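Local coordinates for protein dTDP-4-dehydrorhamnose reductase (Bacillus anthracis, PDB 3SC6) that probably reduces dTDP-4-dehydrorhamnose to dTDP-L-rhamnose with NADPH, the last step in making this activated sugar, and binds NADP in a Rossmann fold, at residues A[109-114]-A[125-130]. Sequence-based numbering, arbitrary orientation.
Sequences VFQGDR and APINIY. With NAP (NADP nicotinamide-adenine-dinucleotide phosphate), chain G; SO4 (sulfate ion), chain I.
Val109 and Ala125 are joined through their backbones: Ala125 N gives a weak, bent hydrogen bond to Val109 O (2.7 Å, 127° at the hydrogen). Pro126, whose nitrogen has no hydrogen to offer, meets the same carbonyl through its ring, with Pro126 CD 3.3 Å from Val109 O.

Farther along, Ile127 is the one side chain directed at the opposing segment. Its CG1 stands anti to the backbone N (chi1 -171°), and the extended branch carries Ile127 CD1 to 3.5 Å from Gln111 O. Ile127 CB sits 3.5 Å from Phe110 O. A branched aliphatic chain suits this place because it spreads over successive carbonyls. Gln111 leaves its own backbone heading away, but a bend at chi2 (-64°) folds the amide back beside Ala125 and Ile127. Gln111 NE2 lies 3.6 Å from the methyl carbon Ala125 CB. On the other branch, Gln111 OE1 is 3.7 Å from Ile127 CG1, so the amide meets both side chains by van der Waals contact, as befits a flexible polar chain at an exposed margin.

The turn after Ile127 delivers Asn128 to the N-cap of helix 129-144, where its short side chain lets OD1 accept a hydrogen bond from Gly131 N in the first turn, which is why Asn suits the place. The helix begins there, and Tyr130 OH hydrogen-bonds to O2D of NADP, though the modelled distance is too short to read closely. With Lys134, which also binds NADP, Tyr130 matches the YxxxK motif of the short-chain dehydrogenase/reductase superfamily.

Phe110 turns from the contact to stack on Tyr118, and Val109 reaches Tyr135 and Arg152. The paired segments therefore close the loop connecting strand 100-106 to helix 129-144, beside strand 148-157, with helix 76-97 touching Ile129 and Tyr130.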
loop_
_atom_site.group_PDB
_atom_site.type_symbol
_atom_site.label_atom_id
_atom_site.label_comp_id
_atom_site.label_asym_id
_atom_site.label_seq_id
_atom_site.Cartn_x
_atom_site.Cartn_y
_atom_site.Cartn_z
ATOM N N VAL A 109 -10.736 1.469 -3.954
ATOM C CA VAL A 109 -11.977 1.451 -3.198
ATOM C C VAL A 109 -12.899 2.517 -3.807
ATOM O O VAL A 109 -14.080 2.583 -3.482
ATOM C CB VAL A 109 -11.753 1.720 -1.691
ATOM C CG1 VAL A 109 -10.896 0.621 -1.078
ATOM C CG2 VAL A 109 -11.121 3.087 -1.473
ATOM N N PHE A 110 -12.336 3.361 -4.674
ATOM C CA PHE A 110 -13.090 4.414 -5.349
ATOM C C PHE A 110 -13.130 4.110 -6.844
ATOM O O PHE A 110 -12.413 3.228 -7.324
ATOM C CB PHE A 110 -12.444 5.789 -5.166
ATOM C CG PHE A 110 -12.349 6.244 -3.746
ATOM C CD1 PHE A 110 -13.425 6.853 -3.134
ATOM C CD2 PHE A 110 -11.165 6.128 -3.046
ATOM C CE1 PHE A 110 -13.341 7.297 -1.830
ATOM C CE2 PHE A 110 -11.072 6.574 -1.742
ATOM C CZ PHE A 110 -12.165 7.161 -1.134
ATOM N N GLN A 111 -13.962 4.850 -7.576
ATOM C CA GLN A 111 -14.091 4.674 -9.027
ATOM C C GLN A 111 -12.892 5.262 -9.763
ATOM O O GLN A 111 -12.635 4.920 -10.920
ATOM C CB GLN A 111 -15.384 5.314 -9.540
ATOM C CG GLN A 111 -16.661 4.665 -9.022
ATOM C CD GLN A 111 -16.820 3.218 -9.481
ATOM O OE1 GLN A 111 -16.032 2.715 -10.279
ATOM N NE2 GLN A 111 -17.859 2.553 -8.993
ATOM N N GLY A 112 -12.169 6.153 -9.086
ATOM C CA GLY A 112 -10.991 6.799 -9.655
ATOM C C GLY A 112 -11.266 7.468 -10.984
ATOM O O GLY A 112 -10.500 7.318 -11.935
ATOM N N ASP A 113 -12.363 8.212 -11.048
ATOM C CA ASP A 113 -12.747 8.913 -12.269
ATOM C C ASP A 113 -12.666 10.440 -12.127
ATOM O O ASP A 113 -12.960 11.171 -13.068
ATOM C CB ASP A 113 -14.135 8.448 -12.726
ATOM C CG ASP A 113 -15.197 8.631 -11.661
ATOM O OD1 ASP A 113 -14.875 9.160 -10.577
ATOM O OD2 ASP A 113 -16.354 8.233 -11.906
ATOM N N ARG A 114 -12.256 10.914 -10.954
ATOM C CA ARG A 114 -12.129 12.343 -10.707
ATOM C C ARG A 114 -10.655 12.706 -10.694
ATOM O O ARG A 114 -9.869 12.064 -10.000
ATOM C CB ARG A 114 -12.768 12.737 -9.379
ATOM C CG ARG A 114 -14.258 12.468 -9.296
ATOM C CD ARG A 114 -14.821 12.942 -7.962
ATOM N NE ARG A 114 -16.263 12.723 -7.862
ATOM C CZ ARG A 114 -17.005 13.069 -6.812
ATOM N NH1 ARG A 114 -16.448 13.662 -5.761
ATOM N NH2 ARG A 114 -18.313 12.828 -6.814
ATOM N N ALA A 125 -16.621 3.423 -3.537
ATOM C CA ALA A 125 -17.337 2.720 -4.590
ATOM C C ALA A 125 -16.291 1.884 -5.324
ATOM O O ALA A 125 -15.841 2.259 -6.407
ATOM C CB ALA A 125 -18.003 3.699 -5.532
ATOM N N PRO A 126 -15.885 0.754 -4.717
ATOM C CA PRO A 126 -14.887 -0.156 -5.273
ATOM C C PRO A 126 -15.061 -0.369 -6.765
ATOM O O PRO A 126 -16.160 -0.690 -7.220
ATOM C CB PRO A 126 -15.136 -1.451 -4.506
ATOM C CG PRO A 126 -15.651 -1.004 -3.194
ATOM C CD PRO A 126 -16.450 0.239 -3.456
ATOM N N ILE A 127 -13.972 -0.208 -7.510
ATOM C CA ILE A 127 -13.988 -0.365 -8.962
ATOM C C ILE A 127 -13.741 -1.806 -9.451
ATOM O O ILE A 127 -14.135 -2.155 -10.565
ATOM C CB ILE A 127 -12.942 0.585 -9.601
ATOM C CG1 ILE A 127 -13.074 0.615 -11.126
ATOM C CG2 ILE A 127 -11.533 0.200 -9.161
ATOM C CD1 ILE A 127 -12.105 1.573 -11.793
ATOM N N ASN A 128 -13.099 -2.633 -8.628
ATOM C CA ASN A 128 -12.808 -4.024 -9.000
ATOM C C ASN A 128 -12.822 -4.951 -7.786
ATOM O O ASN A 128 -12.933 -4.486 -6.660
ATOM C CB ASN A 128 -11.461 -4.096 -9.729
ATOM C CG ASN A 128 -10.300 -3.611 -8.875
ATOM O OD1 ASN A 128 -10.401 -3.523 -7.654
ATOM N ND2 ASN A 128 -9.176 -3.333 -9.520
ATOM N N ILE A 129 -12.697 -6.259 -8.010
ATOM C CA ILE A 129 -12.710 -7.229 -6.898
ATOM C C ILE A 129 -11.685 -6.914 -5.816
ATOM O O ILE A 129 -11.994 -6.993 -4.631
ATOM C CB ILE A 129 -12.552 -8.679 -7.385
ATOM C CG1 ILE A 129 -13.751 -9.075 -8.244
ATOM C CG2 ILE A 129 -12.504 -9.630 -6.207
ATOM C CD1 ILE A 129 -15.075 -9.020 -7.500
ATOM N N TYR A 130 -10.464 -6.576 -6.212
ATOM C CA TYR A 130 -9.428 -6.244 -5.237
ATOM C C TYR A 130 -9.879 -5.092 -4.360
ATOM O O TYR A 130 -9.818 -5.175 -3.129
ATOM C CB TYR A 130 -8.123 -5.889 -5.942
ATOM C CG TYR A 130 -7.044 -5.317 -5.039
ATOM C CD1 TYR A 130 -6.213 -6.137 -4.285
ATOM C CD2 TYR A 130 -6.824 -3.947 -4.992
ATOM C CE1 TYR A 130 -5.218 -5.597 -3.478
ATOM C CE2 TYR A 130 -5.839 -3.403 -4.203
ATOM C CZ TYR A 130 -5.038 -4.223 -3.450
ATOM O OH TYR A 130 -4.058 -3.653 -2.669
HETATM P PA NAP G . 2.775 -7.860 -1.382
HETATM O O1A NAP G . 1.915 -8.827 -2.158
HETATM O O2A NAP G . 4.272 -7.858 -1.608
HETATM O O5B NAP G . 2.511 -8.066 0.192
HETATM C C5B NAP G . 1.453 -8.884 0.683
HETATM C C4B NAP G . 2.051 -10.027 1.496
HETATM O O4B NAP G . 1.009 -10.726 2.196
HETATM C C3B NAP G . 2.771 -11.046 0.613
HETATM O O3B NAP G . 4.130 -11.227 1.017
HETATM C C2B NAP G . 1.994 -12.328 0.803
HETATM O O2B NAP G . 2.840 -13.477 0.789
HETATM C C1B NAP G . 1.325 -12.117 2.155
HETATM N N9A NAP G . 0.172 -13.035 2.365
HETATM C C8A NAP G . -0.598 -13.619 1.428
HETATM N N7A NAP G . -1.513 -14.403 2.044
HETATM C C5A NAP G . -1.299 -14.312 3.370
HETATM C C6A NAP G . -1.938 -14.914 4.564
HETATM N N6A NAP G . -2.986 -15.764 4.433
HETATM N N1A NAP G . -1.452 -14.587 5.783
HETATM C C2A NAP G . -0.411 -13.739 5.904
HETATM N N3A NAP G . 0.185 -13.184 4.829
HETATM C C4A NAP G . -0.236 -13.454 3.566
HETATM O O3 NAP G . 2.207 -6.367 -1.618
HETATM P PN NAP G . 2.614 -5.107 -0.684
HETATM O O1N NAP G . 2.619 -3.873 -1.556
HETATM O O2N NAP G . 3.814 -5.449 0.164
HETATM O O5D NAP G . 1.360 -4.995 0.311
HETATM C C5D NAP G . 1.214 -3.867 1.173
HETATM C C4D NAP G . -0.254 -3.454 1.274
HETATM O O4D NAP G . -0.496 -2.287 0.474
HETATM C C3D NAP G . -1.215 -4.536 0.789
HETATM O O3D NAP G . -2.178 -4.830 1.804
HETATM C C2D NAP G . -1.892 -3.956 -0.433
HETATM O O2D NAP G . -3.270 -4.331 -0.461
HETATM C C1D NAP G . -1.700 -2.450 -0.287
HETATM N N1N NAP G . -1.604 -1.740 -1.571
HETATM C C2N NAP G . -0.626 -2.046 -2.440
HETATM C C3N NAP G . -0.519 -1.379 -3.660
HETATM C C7N NAP G . 0.586 -1.748 -4.613
HETATM O O7N NAP G . 1.326 -2.679 -4.329
HETATM N N7N NAP G . 0.751 -1.064 -5.744
HETATM C C4N NAP G . -1.439 -0.380 -3.967
HETATM C C5N NAP G . -2.435 -0.078 -3.053
HETATM C C6N NAP G . -2.494 -0.775 -1.851
HETATM P P2B NAP G . 2.861 -14.467 -0.485
HETATM O O1X NAP G . 4.048 -15.356 -0.203
HETATM O O2X NAP G . 1.529 -15.178 -0.440
HETATM O O3X NAP G . 3.029 -13.550 -1.671
HETATM S S SO4 I . -19.318 15.304 -4.115
HETATM O O1 SO4 I . -20.195 16.179 -3.340
HETATM O O2 SO4 I . -17.962 15.376 -3.575
HETATM O O3 SO4 I . -19.806 13.928 -4.038
HETATM O O4 SO4 I . -19.309 15.739 -5.510
#